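Local atomic coordinates of beta-lactamase (Burkholderia cenocepacia, PDB entry 5E2G), a protein that probably hydrolyses beta-lactams to substituted beta-amino acids, as a member of the class C beta-lactamase family linked to antibiotic resistance. Residues A[44-49]-A[199-204]; A[92-97]-A[132-137]; A[185-190]-A[215-220]; A[258-263]-A[292-297]; A[319-324]-A[340-345]. All coordinates share one frame; numbering follows the deposited sequence.

Interaction 5 is the buried contact of the set; the other four are only partly buried. Interactions 4 and 5 reach the same large antiparallel sheet but differ in kind: 258-263/292-297 is backbone strand pairing near one end, whereas 319-324/340-345 turns on a single serine hydroxyl. Interactions 1 and 5 touch directly, through Tyr201 N to Gly319 O and Lys203 NZ to Asn341 OD1, and both rely on a side-chain hydroxyl meeting a backbone N-H. Interactions 2 and 3 instead bring a loop against a helix end, and direct hydrogen bonds between their segments are absent: aliphatic carbons packed on a leucine and on a carboxylate in 2, an indole edge and one water in 3.

Interaction 1: A[44-49]-A[199-204]; sequences MSKQTG and QGYTKD
The phenol ring of Tyr201 is the flat group here: Lys46 CD lies over one face, while Met44 O and Ser45 CA sit at the ring edge, close to its plane. The extended Lys46 chain carries NZ out over that face, yet at 5.9 Å from the ring centroid the cation-pi attraction is weak at most. With CG anti to the carbonyl carbon (chi1 -66°), the ring reaches across so that its hydroxyl enters the loop 44-49, where Lys46 N donates to Tyr201 OH at 2.6 Å and 151°. Ser45 CA stands 3.3 Å from the same Tyr201 OH. This loop follows the edge strand 35-42 of the main sheet, and its partner is the strand 200-201, which forms a small two-stranded antiparallel sheet with strand 207-208. A second anchor is purely backbone: Gln199 N donates to O of the selenomethionine Met44 at 2.9 Å, nearly straight at 165° and in the carbonyl plane. Ser45 CB and Gln199 CB pack beside the two bonds at 4.0 Å. Gly49 N returns to Ser45 O at 2.6 Å within the loop.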
# COMPACT_ATOMS: atom_id res chain seq x y z
N MSE A 44 12.14 -17.62 -7.53
CA MSE A 44 12.25 -16.85 -6.30
C MSE A 44 13.63 -16.25 -6.07
O MSE A 44 13.76 -15.22 -5.40
CB MSE A 44 11.93 -17.73 -5.09
CG MSE A 44 10.54 -18.29 -5.04
SE MSE A 44 10.27 -19.35 -3.42
CE MSE A 44 11.20 -18.21 -2.15
N SER A 45 14.65 -16.92 -6.60
CA SER A 45 16.04 -16.59 -6.30
C SER A 45 16.94 -17.13 -7.40
O SER A 45 16.92 -18.33 -7.69
CB SER A 45 16.46 -17.17 -4.94
OG SER A 45 17.85 -17.04 -4.74
N LYS A 46 17.76 -16.25 -7.98
CA LYS A 46 18.66 -16.63 -9.07
C LYS A 46 19.74 -17.60 -8.62
O LYS A 46 20.30 -18.32 -9.44
CB LYS A 46 19.33 -15.40 -9.67
CG LYS A 46 18.58 -14.72 -10.81
CD LYS A 46 19.39 -13.53 -11.29
CE LYS A 46 18.72 -12.83 -12.45
NZ LYS A 46 19.58 -11.74 -12.99
N GLN A 47 20.05 -17.61 -7.33
CA GLN A 47 21.10 -18.50 -6.85
C GLN A 47 20.57 -19.90 -6.58
O GLN A 47 21.29 -20.89 -6.78
CB GLN A 47 21.74 -17.92 -5.59
CG GLN A 47 22.81 -18.79 -4.97
CD GLN A 47 22.30 -19.56 -3.76
OE1 GLN A 47 21.63 -19.00 -2.90
NE2 GLN A 47 22.62 -20.86 -3.70
N THR A 48 19.31 -20.01 -6.16
CA THR A 48 18.70 -21.30 -5.86
C THR A 48 17.67 -21.75 -6.88
O THR A 48 17.20 -22.89 -6.79
CB THR A 48 18.03 -21.28 -4.48
OG1 THR A 48 16.67 -20.85 -4.62
CG2 THR A 48 18.76 -20.32 -3.56
N GLY A 49 17.27 -20.89 -7.82
CA GLY A 49 16.39 -21.29 -8.90
C GLY A 49 15.04 -21.85 -8.48
O GLY A 49 14.34 -22.44 -9.30
N GLN A 199 13.98 -13.60 -3.05
CA GLN A 199 15.12 -12.69 -3.08
C GLN A 199 14.82 -11.53 -4.02
O GLN A 199 14.39 -11.75 -5.16
CB GLN A 199 16.39 -13.42 -3.52
CG GLN A 199 17.60 -12.50 -3.73
CD GLN A 199 18.27 -12.06 -2.43
OE1 GLN A 199 18.37 -10.87 -2.15
NE2 GLN A 199 18.74 -13.03 -1.65
N GLY A 200 15.02 -10.32 -3.53
CA GLY A 200 14.91 -9.16 -4.39
C GLY A 200 16.18 -8.92 -5.17
O GLY A 200 17.25 -9.43 -4.85
N TYR A 201 16.06 -8.13 -6.23
CA TYR A 201 17.19 -7.84 -7.10
C TYR A 201 17.13 -6.39 -7.54
O TYR A 201 16.10 -5.93 -8.04
CB TYR A 201 17.21 -8.78 -8.30
CG TYR A 201 17.47 -10.20 -7.87
CD1 TYR A 201 16.43 -11.10 -7.69
CD2 TYR A 201 18.76 -10.62 -7.59
CE1 TYR A 201 16.67 -12.40 -7.27
CE2 TYR A 201 19.01 -11.92 -7.17
CZ TYR A 201 17.97 -12.80 -7.01
OH TYR A 201 18.23 -14.08 -6.59
N THR A 202 18.23 -5.68 -7.32
CA THR A 202 18.31 -4.28 -7.71
C THR A 202 18.26 -4.16 -9.23
O THR A 202 18.22 -5.16 -9.96
CB THR A 202 19.58 -3.65 -7.15
OG1 THR A 202 20.72 -4.34 -7.70
CG2 THR A 202 19.61 -3.80 -5.66
N LYS A 203 18.24 -2.92 -9.72
CA LYS A 203 18.23 -2.69 -11.16
C LYS A 203 19.48 -3.24 -11.84
O LYS A 203 19.46 -3.53 -13.04
CB LYS A 203 18.08 -1.20 -11.46
CG LYS A 203 16.90 -0.53 -10.78
CD LYS A 203 16.89 0.96 -11.10
CE LYS A 203 15.55 1.60 -10.77
NZ LYS A 203 15.22 1.51 -9.32
N ASP A 204 20.58 -3.36 -11.09
CA ASP A 204 21.79 -3.97 -11.63
C ASP A 204 21.68 -5.48 -11.73
O ASP A 204 22.31 -6.09 -12.60
CB ASP A 204 23.00 -3.64 -10.76
CG ASP A 204 23.35 -2.17 -10.79
OD1 ASP A 204 22.49 -1.36 -11.20
OD2 ASP A 204 24.49 -1.83 -10.39

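Interaction 2: A[92-97]-A[132-137]; sequences PELQGK and YLDAWR
Arg137 NH1 is the best-held polar atom, gripped by two carbonyls of its own segment: Asp134 O at 2.7 Å and Trp136 O at 2.9 Å. Both oxygens lie in the guanidinium plane, but NH1 approaches Asp134 O along a lone pair and stands above the carbonyl plane of Trp136. The guanidinium folds back over the C-terminal end of helix 126-135, which packs against the 3-10 segment 92-94 and the type II beta turn Leu94 to Lys97. Between the segments, one leucine pair joins aliphatic carbons lying against the Asp134 carboxylate. Leu94 splits its branches between neighbouring helix residues: the leucine side chains cross obliquely, CD1 meeting Leu133 CB at 3.8 Å, while CD2 presses on Asp134 OD2 at 3.1 Å. Phe99 lies against both leucines. Lys97 crosses Asp134 at about a right angle, so its methylenes rather than its ammonium face the carboxylate. Lys97 NZ stays 4.4 Å from Asp134 OD1, beyond a salt bridge, with chi1 of Lys97 (-98°) and Asp134 (-110°) both off staggered positions. The bent lysine ends 3.1 Å from Arg137, NZ against NH2, two donors of like charge, while Lys97 CG approaches Asp134 OD1 to 3.1 Å.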
# COMPACT_ATOMS: atom_id res chain seq x y z
N PRO A 92 2.69 13.64 23.96
CA PRO A 92 2.46 14.90 24.67
C PRO A 92 3.63 15.87 24.62
O PRO A 92 3.42 17.08 24.73
CB PRO A 92 2.18 14.44 26.11
CG PRO A 92 1.73 13.04 25.97
CD PRO A 92 2.49 12.47 24.83
N GLU A 93 4.86 15.37 24.47
CA GLU A 93 6.02 16.25 24.41
C GLU A 93 5.92 17.22 23.24
O GLU A 93 6.31 18.39 23.36
CB GLU A 93 7.30 15.43 24.31
CG GLU A 93 7.52 14.43 25.43
CD GLU A 93 9.00 14.21 25.72
OE1 GLU A 93 9.76 15.20 25.66
OE2 GLU A 93 9.40 13.06 26.01
N LEU A 94 5.41 16.75 22.10
CA LEU A 94 5.33 17.54 20.88
C LEU A 94 4.31 18.65 20.95
O LEU A 94 4.24 19.46 20.02
CB LEU A 94 5.02 16.64 19.69
CG LEU A 94 6.00 15.51 19.44
CD1 LEU A 94 5.63 14.75 18.16
CD2 LEU A 94 7.41 16.05 19.38
N GLN A 95 3.49 18.70 22.00
CA GLN A 95 2.58 19.82 22.17
C GLN A 95 3.38 21.11 22.24
O GLN A 95 4.29 21.24 23.06
CB GLN A 95 1.73 19.63 23.42
CG GLN A 95 0.89 18.37 23.40
CD GLN A 95 0.25 18.08 24.73
OE1 GLN A 95 0.36 18.87 25.67
NE2 GLN A 95 -0.42 16.94 24.83
N GLY A 96 3.04 22.05 21.37
CA GLY A 96 3.83 23.25 21.17
C GLY A 96 4.80 23.18 20.01
O GLY A 96 5.38 24.21 19.64
N LYS A 97 4.98 22.03 19.45
CA LYS A 97 5.89 21.88 18.33
C LYS A 97 5.11 21.74 17.03
O LYS A 97 3.99 21.21 17.02
CB LYS A 97 6.77 20.65 18.53
CG LYS A 97 8.14 20.98 19.09
CD LYS A 97 8.07 21.75 20.39
CE LYS A 97 8.48 23.21 20.20
NZ LYS A 97 9.69 23.37 19.35
N TYR A 132 13.69 13.97 16.87
CA TYR A 132 13.56 14.39 15.48
C TYR A 132 12.26 15.14 15.24
O TYR A 132 12.25 16.18 14.57
CB TYR A 132 13.66 13.21 14.53
CG TYR A 132 13.21 13.61 13.15
CD1 TYR A 132 13.86 14.63 12.45
CD2 TYR A 132 12.11 13.00 12.56
CE1 TYR A 132 13.44 15.02 11.19
CE2 TYR A 132 11.68 13.39 11.29
CZ TYR A 132 12.34 14.40 10.62
OH TYR A 132 11.91 14.78 9.36
N LEU A 133 11.15 14.63 15.76
CA LEU A 133 9.87 15.29 15.54
C LEU A 133 9.84 16.67 16.19
O LEU A 133 9.19 17.59 15.66
CB LEU A 133 8.73 14.43 16.07
CG LEU A 133 8.58 13.08 15.38
CD1 LEU A 133 7.62 12.19 16.14
CD2 LEU A 133 8.11 13.29 13.96
N ASP A 134 10.53 16.84 17.32
CA ASP A 134 10.53 18.13 17.99
C ASP A 134 11.18 19.22 17.14
O ASP A 134 10.67 20.34 17.06
CB ASP A 134 11.24 18.01 19.33
CG ASP A 134 10.29 18.13 20.51
OD1 ASP A 134 9.96 19.28 20.90
OD2 ASP A 134 9.88 17.07 21.03
N ALA A 135 12.32 18.92 16.53
CA ALA A 135 13.03 19.90 15.72
C ALA A 135 12.46 20.06 14.32
O ALA A 135 12.91 20.94 13.58
CB ALA A 135 14.51 19.53 15.63
N TRP A 136 11.49 19.23 13.95
CA TRP A 136 10.95 19.25 12.60
C TRP A 136 10.22 20.56 12.32
O TRP A 136 9.33 20.95 13.07
CB TRP A 136 10.00 18.08 12.42
CG TRP A 136 9.27 18.10 11.12
CD1 TRP A 136 9.74 17.69 9.92
CD2 TRP A 136 7.93 18.56 10.90
NE1 TRP A 136 8.78 17.85 8.95
CE2 TRP A 136 7.65 18.38 9.53
CE3 TRP A 136 6.94 19.09 11.72
CZ2 TRP A 136 6.42 18.71 8.97
CZ3 TRP A 136 5.72 19.42 11.17
CH2 TRP A 136 5.47 19.23 9.81
N ARG A 137 10.61 21.23 11.24
CA ARG A 137 9.96 22.46 10.82
C ARG A 137 9.39 22.27 9.42
O ARG A 137 10.16 21.95 8.49
CB ARG A 137 10.95 23.63 10.86
CG ARG A 137 11.50 23.92 12.24
CD ARG A 137 10.38 24.27 13.20
NE ARG A 137 10.86 24.54 14.56
CZ ARG A 137 10.82 23.66 15.56
NH1 ARG A 137 10.34 22.44 15.38
NH2 ARG A 137 11.28 24.02 16.76

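Interaction 3: A[185-190]-A[215-220]; sequences TYINVP and LWQPAY
The short helix 216-220, with Leu215 at its N-cap, meets the loop 185-190 that follows helix 168-180. Trp216 supplies the far rim of its indole. With CG in the crowded position between the backbone N and the carbonyl carbon (chi1 72°), the six-membered ring reaches the loop edge-on, and Ile187 O lies in the ring plane, 3.2 Å from Trp216 CH2. That oxygen also accepts a hydrogen bond from Arg223 NH2. Asn188 ND2 approaches the same edge, 3.4 Å from Trp216 CH2, with the amide and indole planes 63° apart. By family, the chain running from 185-190 to 215-220 probably corresponds to the omega loop that borders the active site in class C enzymes, the contact lying across its ends. One indole face is covered by the neighbouring side chain: Gln217 CG rides 3.3 Å above the Trp216 plane, offset toward the rim, its chi1 of -20° being nearly eclipsed. Ile187 CG2, anti to the backbone N, lodges between the two helix residues, 3.6 Å from Gln217 CB and 3.7 Å from Trp216 CH2. The polar tips of Asn188 and Gln217 are bridged by one water, which donates to Asn188 OD1 at 2.8 Å and accepts a weak bond from Gln217 NE2. Behind the loop, Glu173 OE2 receives both Ile187 N and Asn188 N, fixing the backbone that offers its carbonyl to the indole.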
# COMPACT_ATOMS: atom_id res chain seq x y z
N THR A 185 1.12 -13.42 5.65
CA THR A 185 1.41 -12.00 5.63
C THR A 185 2.09 -11.64 6.94
O THR A 185 1.60 -12.00 8.01
CB THR A 185 0.13 -11.18 5.44
OG1 THR A 185 -0.52 -11.58 4.23
CG2 THR A 185 0.44 -9.70 5.37
N TYR A 186 3.23 -10.95 6.85
CA TYR A 186 4.06 -10.71 8.03
C TYR A 186 4.62 -9.30 8.04
O TYR A 186 4.97 -8.75 6.99
CB TYR A 186 5.23 -11.70 8.09
CG TYR A 186 4.79 -13.13 7.88
CD1 TYR A 186 4.13 -13.82 8.89
CD2 TYR A 186 5.02 -13.77 6.68
CE1 TYR A 186 3.71 -15.13 8.71
CE2 TYR A 186 4.61 -15.08 6.49
CZ TYR A 186 3.96 -15.75 7.50
OH TYR A 186 3.54 -17.04 7.31
N ILE A 187 4.71 -8.72 9.23
CA ILE A 187 5.66 -7.64 9.46
C ILE A 187 7.03 -8.23 9.77
O ILE A 187 8.05 -7.81 9.20
CB ILE A 187 5.17 -6.73 10.60
CG1 ILE A 187 3.85 -6.05 10.22
CG2 ILE A 187 6.22 -5.69 10.95
CD1 ILE A 187 3.93 -5.18 8.99
N ASN A 188 7.06 -9.21 10.67
CA ASN A 188 8.26 -9.97 11.00
C ASN A 188 8.08 -11.39 10.47
O ASN A 188 7.19 -12.11 10.92
CB ASN A 188 8.48 -9.98 12.51
CG ASN A 188 8.63 -8.59 13.08
OD1 ASN A 188 7.82 -8.15 13.91
ND2 ASN A 188 9.64 -7.87 12.61
N VAL A 189 8.89 -11.76 9.49
CA VAL A 189 8.75 -13.09 8.88
C VAL A 189 9.29 -14.14 9.85
O VAL A 189 10.43 -14.02 10.32
CB VAL A 189 9.48 -13.14 7.54
CG1 VAL A 189 9.38 -14.53 6.94
CG2 VAL A 189 8.92 -12.10 6.58
N PRO A 190 8.52 -15.18 10.16
CA PRO A 190 8.95 -16.17 11.15
C PRO A 190 10.00 -17.12 10.58
O PRO A 190 10.17 -17.26 9.37
CB PRO A 190 7.66 -16.93 11.48
CG PRO A 190 6.55 -16.17 10.86
CD PRO A 190 7.15 -15.45 9.70
N LEU A 215 10.40 3.46 11.96
CA LEU A 215 9.08 3.43 11.33
C LEU A 215 9.10 2.54 10.09
O LEU A 215 8.42 2.81 9.10
CB LEU A 215 8.60 4.83 10.94
CG LEU A 215 8.20 5.89 11.98
CD1 LEU A 215 7.29 5.29 13.03
CD2 LEU A 215 9.40 6.55 12.62
N TRP A 216 9.88 1.46 10.13
CA TRP A 216 9.96 0.57 8.98
C TRP A 216 8.73 -0.31 8.86
O TRP A 216 8.32 -0.66 7.75
CB TRP A 216 11.20 -0.32 9.06
CG TRP A 216 11.11 -1.40 10.10
CD1 TRP A 216 11.50 -1.31 11.41
CD2 TRP A 216 10.61 -2.74 9.92
NE1 TRP A 216 11.26 -2.51 12.06
CE2 TRP A 216 10.72 -3.40 11.16
CE3 TRP A 216 10.08 -3.43 8.83
CZ2 TRP A 216 10.31 -4.73 11.34
CZ3 TRP A 216 9.68 -4.75 9.01
CH2 TRP A 216 9.80 -5.38 10.25
N GLN A 217 8.15 -0.72 9.99
CA GLN A 217 6.98 -1.59 9.93
C GLN A 217 5.77 -0.89 9.35
O GLN A 217 5.12 -1.45 8.45
CB GLN A 217 6.69 -2.15 11.32
CG GLN A 217 7.87 -2.09 12.26
CD GLN A 217 7.53 -2.58 13.64
OE1 GLN A 217 6.99 -1.84 14.46
NE2 GLN A 217 7.83 -3.85 13.91
N PRO A 218 5.39 0.32 9.80
CA PRO A 218 4.15 0.91 9.28
C PRO A 218 4.26 1.37 7.84
O PRO A 218 3.24 1.42 7.14
CB PRO A 218 3.89 2.10 10.22
CG PRO A 218 4.83 1.94 11.36
CD PRO A 218 6.01 1.21 10.80
N ALA A 219 5.46 1.70 7.36
CA ALA A 219 5.60 2.31 6.05
C ALA A 219 5.87 1.31 4.94
O ALA A 219 5.41 1.50 3.81
CB ALA A 219 6.72 3.36 6.09
N TYR A 220 6.61 0.24 5.23
CA TYR A 220 6.98 -0.69 4.16
C TYR A 220 7.32 -2.08 4.67
O TYR A 220 8.04 -2.81 3.98
CB TYR A 220 8.16 -0.13 3.36
CG TYR A 220 9.35 0.29 4.22
CD1 TYR A 220 9.45 1.59 4.70
CD2 TYR A 220 10.36 -0.61 4.55
CE1 TYR A 220 10.53 1.99 5.48
CE2 TYR A 220 11.45 -0.22 5.33
CZ TYR A 220 11.53 1.09 5.79
OH TYR A 220 12.59 1.50 6.56
O HOH W 1 8.65 -5.88 15.39

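Interaction 4: A[258-263]-A[292-297]; sequences FRAGPL and DAVPAS
The close-packed part of this contact is the antiparallel hydrogen-bonded pair Arg259 and Ser297, where strand 256-260 meets strand 294-303, the local axes crossing at 150°. Arg259 N donates to Ser297 O and Ser297 N to Arg259 O, both at 2.9 Å and both in the carbonyl plane. Each acceptor has a second, weaker visitor: Phe258 CA is 3.3 Å from Ser297 O, and Ala296 CA is 3.2 Å from Arg259 O. Apolar groups fill in beside the pair, with Phe258 CD2 3.9 Å from Ala296 CB and, farther along, Ala260 CB 4.0 Å from Val294 CG1. Toward the type II' turn of the 256-260/263-265 hairpin the pairing loosens: a water spans Gly261 and Pro295, donating to Pro295 O at 2.8 Å and accepting from Gly261 N. Arg259 and Ser297 line the exposed face: Arg259 CB touches Ser297 OG at 3.6 Å, but the guanidinium runs away and bonds Thr264 OG1 through NH1. The chemistry implies a pairing fixed by two backbone bonds, with a water standing in for a direct backbone bond between Gly261 N and Pro295 O.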
# COMPACT_ATOMS: atom_id res chain seq x y z
N PHE A 258 -8.34 14.79 -0.80
CA PHE A 258 -7.62 15.84 -1.52
C PHE A 258 -7.58 15.54 -3.00
O PHE A 258 -7.47 14.38 -3.41
CB PHE A 258 -6.17 16.00 -1.06
CG PHE A 258 -6.01 16.47 0.35
CD1 PHE A 258 -5.83 15.55 1.38
CD2 PHE A 258 -5.98 17.82 0.64
CE1 PHE A 258 -5.65 15.98 2.69
CE2 PHE A 258 -5.80 18.26 1.94
CZ PHE A 258 -5.64 17.34 2.97
N ARG A 259 -7.63 16.59 -3.82
CA ARG A 259 -7.13 16.54 -5.18
C ARG A 259 -5.66 16.94 -5.17
O ARG A 259 -5.29 17.91 -4.52
CB ARG A 259 -7.88 17.48 -6.11
CG ARG A 259 -9.36 17.43 -6.00
CD ARG A 259 -9.92 16.11 -6.48
NE ARG A 259 -11.38 16.16 -6.40
CZ ARG A 259 -12.18 15.16 -6.72
NH1 ARG A 259 -11.66 14.01 -7.14
NH2 ARG A 259 -13.50 15.30 -6.63
N ALA A 260 -4.84 16.19 -5.91
CA ALA A 260 -3.46 16.61 -6.18
C ALA A 260 -3.19 16.32 -7.65
O ALA A 260 -3.09 15.16 -8.04
CB ALA A 260 -2.45 15.90 -5.28
N GLY A 261 -3.10 17.38 -8.46
CA GLY A 261 -3.08 17.21 -9.89
C GLY A 261 -4.20 16.31 -10.35
O GLY A 261 -5.37 16.51 -10.01
N PRO A 262 -3.86 15.27 -11.12
CA PRO A 262 -4.87 14.34 -11.63
C PRO A 262 -5.37 13.33 -10.61
O PRO A 262 -6.34 12.62 -10.87
CB PRO A 262 -4.12 13.61 -12.74
CG PRO A 262 -2.72 13.52 -12.17
CD PRO A 262 -2.49 14.86 -11.51
N LEU A 263 -4.71 13.27 -9.46
CA LEU A 263 -4.88 12.22 -8.49
C LEU A 263 -5.83 12.67 -7.40
O LEU A 263 -5.88 13.85 -7.04
CB LEU A 263 -3.50 11.87 -7.91
CG LEU A 263 -3.24 10.98 -6.71
CD1 LEU A 263 -1.83 10.43 -6.85
CD2 LEU A 263 -3.36 11.77 -5.43
N ASP A 292 7.70 15.34 -5.94
CA ASP A 292 7.46 16.76 -5.80
C ASP A 292 6.42 17.03 -4.71
O ASP A 292 5.70 16.14 -4.26
CB ASP A 292 7.00 17.37 -7.12
CG ASP A 292 8.04 17.21 -8.23
OD1 ASP A 292 9.14 16.67 -7.97
OD2 ASP A 292 7.75 17.63 -9.37
N ALA A 293 6.35 18.30 -4.30
CA ALA A 293 5.38 18.78 -3.31
C ALA A 293 4.21 19.41 -4.07
O ALA A 293 4.16 20.62 -4.30
CB ALA A 293 6.02 19.76 -2.35
N VAL A 294 3.25 18.57 -4.45
CA VAL A 294 2.14 19.01 -5.30
C VAL A 294 1.14 19.77 -4.44
O VAL A 294 0.79 19.31 -3.34
CB VAL A 294 1.49 17.80 -5.96
CG1 VAL A 294 0.39 18.24 -6.92
CG2 VAL A 294 2.53 16.96 -6.68
N PRO A 295 0.66 20.93 -4.88
CA PRO A 295 -0.44 21.59 -4.17
C PRO A 295 -1.66 20.68 -4.13
O PRO A 295 -2.02 20.05 -5.12
CB PRO A 295 -0.69 22.85 -4.99
CG PRO A 295 0.64 23.14 -5.60
CD PRO A 295 1.23 21.80 -5.93
N ALA A 296 -2.27 20.59 -2.96
CA ALA A 296 -3.36 19.66 -2.71
C ALA A 296 -4.56 20.43 -2.20
O ALA A 296 -4.48 21.11 -1.17
CB ALA A 296 -2.94 18.60 -1.69
N SER A 297 -5.68 20.34 -2.91
CA SER A 297 -6.88 21.06 -2.49
C SER A 297 -7.81 20.11 -1.75
O SER A 297 -8.12 19.02 -2.24
CB SER A 297 -7.59 21.70 -3.68
OG SER A 297 -7.66 20.82 -4.77
O HOH W 2 -3.64 20.32 -7.43

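Interaction 5: A[319-324]-A[340-345]; sequences GFSTYV and GNVPIE
This is a buried contact between a side chain and the backbone, at the start of strand 321-327, where the chain that has left strand 332-338 passes by on its way into helix 344-357. Ser321 carries it. Its CB points toward the passing segment and OG, anti to the carbonyl carbon (chi1 -65°), is gripped by two bonds of opposite sense. OG donates to Gly340 O at 2.7 Å, arriving in the carbonyl plane on a lone pair, and accepts from Val342 N at 2.8 Å with an angle of 158°. One hydroxyl therefore satisfies polar backbone atoms two residues apart and ties down the backbone on either side of Asn341, whose CA lies 3.4 Å from Ser321 OG. Strand 321-327 adjoins strand 309-316, whose Lys313 and Gly315 belong to what is probably the K(T/S)G-type motif of the family; backbone bonds link Thr322 with Gly315 and Val324 with Lys313. Val342 packs its CB 3.9 Å from Ser321 CB, and its side chain also meets helix 3-21. Asn341 turns its amide back so that ND2 comes 4.1 Å from Gly319 CA and bonds Gly318 O, while OD1 takes a hydrogen bond from Lys203 NZ.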
# COMPACT_ATOMS: atom_id res chain seq x y z
N GLY A 319 14.54 -4.16 -4.05
CA GLY A 319 14.59 -5.34 -4.88
C GLY A 319 13.27 -5.81 -5.47
O GLY A 319 13.26 -6.77 -6.24
N PHE A 320 12.16 -5.16 -5.12
CA PHE A 320 10.83 -5.64 -5.46
C PHE A 320 9.96 -4.54 -6.06
O PHE A 320 10.16 -3.35 -5.80
CB PHE A 320 10.10 -6.21 -4.23
CG PHE A 320 10.75 -7.43 -3.62
CD1 PHE A 320 11.87 -7.32 -2.82
CD2 PHE A 320 10.20 -8.69 -3.82
CE1 PHE A 320 12.45 -8.44 -2.24
CE2 PHE A 320 10.77 -9.82 -3.24
CZ PHE A 320 11.90 -9.69 -2.45
N SER A 321 8.96 -4.95 -6.84
CA SER A 321 8.01 -4.03 -7.45
C SER A 321 6.58 -4.55 -7.27
O SER A 321 6.31 -5.71 -7.58
CB SER A 321 8.31 -3.84 -8.95
OG SER A 321 9.56 -3.21 -9.14
N THR A 322 5.68 -3.68 -6.82
CA THR A 322 4.31 -4.04 -6.49
C THR A 322 3.34 -3.05 -7.12
O THR A 322 3.64 -1.86 -7.23
CB THR A 322 4.11 -4.03 -4.97
OG1 THR A 322 5.19 -4.74 -4.36
CG2 THR A 322 2.79 -4.70 -4.59
N TYR A 323 2.17 -3.55 -7.52
CA TYR A 323 1.08 -2.70 -7.96
C TYR A 323 -0.24 -3.37 -7.61
O TYR A 323 -0.38 -4.58 -7.76
CB TYR A 323 1.12 -2.43 -9.48
CG TYR A 323 0.09 -1.42 -9.95
CD1 TYR A 323 0.08 -0.12 -9.46
CD2 TYR A 323 -0.87 -1.77 -10.89
CE1 TYR A 323 -0.86 0.81 -9.89
CE2 TYR A 323 -1.81 -0.85 -11.33
CZ TYR A 323 -1.80 0.44 -10.83
OH TYR A 323 -2.73 1.35 -11.26
N VAL A 324 -1.20 -2.56 -7.17
CA VAL A 324 -2.53 -3.02 -6.79
C VAL A 324 -3.55 -2.07 -7.39
O VAL A 324 -3.43 -0.86 -7.23
CB VAL A 324 -2.70 -3.05 -5.26
CG1 VAL A 324 -4.12 -3.41 -4.91
CG2 VAL A 324 -1.69 -4.01 -4.62
N GLY A 340 11.94 -7.86 -8.76
CA GLY A 340 12.89 -7.03 -9.47
C GLY A 340 12.28 -5.67 -9.66
O GLY A 340 11.15 -5.41 -9.25
N ASN A 341 13.03 -4.79 -10.31
CA ASN A 341 12.64 -3.40 -10.50
C ASN A 341 11.85 -3.26 -11.80
O ASN A 341 12.40 -3.49 -12.89
CB ASN A 341 13.86 -2.49 -10.50
CG ASN A 341 14.37 -2.18 -9.09
OD1 ASN A 341 14.41 -1.02 -8.68
ND2 ASN A 341 14.75 -3.22 -8.36
N VAL A 342 10.58 -2.90 -11.69
CA VAL A 342 9.70 -2.70 -12.83
C VAL A 342 9.25 -1.25 -12.81
O VAL A 342 8.75 -0.78 -11.78
CB VAL A 342 8.48 -3.63 -12.82
CG1 VAL A 342 7.60 -3.37 -14.04
CG2 VAL A 342 8.91 -5.08 -12.75
N PRO A 343 9.41 -0.49 -13.90
CA PRO A 343 8.96 0.90 -13.89
C PRO A 343 7.48 0.98 -13.56
O PRO A 343 6.67 0.20 -14.06
CB PRO A 343 9.25 1.37 -15.32
CG PRO A 343 10.36 0.49 -15.76
CD PRO A 343 10.07 -0.84 -15.16
N ILE A 344 7.15 1.94 -12.70
CA ILE A 344 5.78 2.10 -12.22
C ILE A 344 4.80 2.18 -13.38
O ILE A 344 3.78 1.48 -13.39
CB ILE A 344 5.68 3.34 -11.31
CG1 ILE A 344 6.23 2.99 -9.93
CG2 ILE A 344 4.26 3.84 -11.26
CD1 ILE A 344 6.49 4.17 -9.07
N GLU A 345 5.10 3.01 -14.38
CA GLU A 345 4.16 3.16 -15.48
C GLU A 345 3.98 1.87 -16.26
O GLU A 345 2.92 1.64 -16.85
CB GLU A 345 4.60 4.31 -16.39
CG GLU A 345 4.88 5.64 -15.67
CD GLU A 345 3.62 6.45 -15.33
OE1 GLU A 345 2.54 5.84 -15.17
OE2 GLU A 345 3.72 7.69 -15.23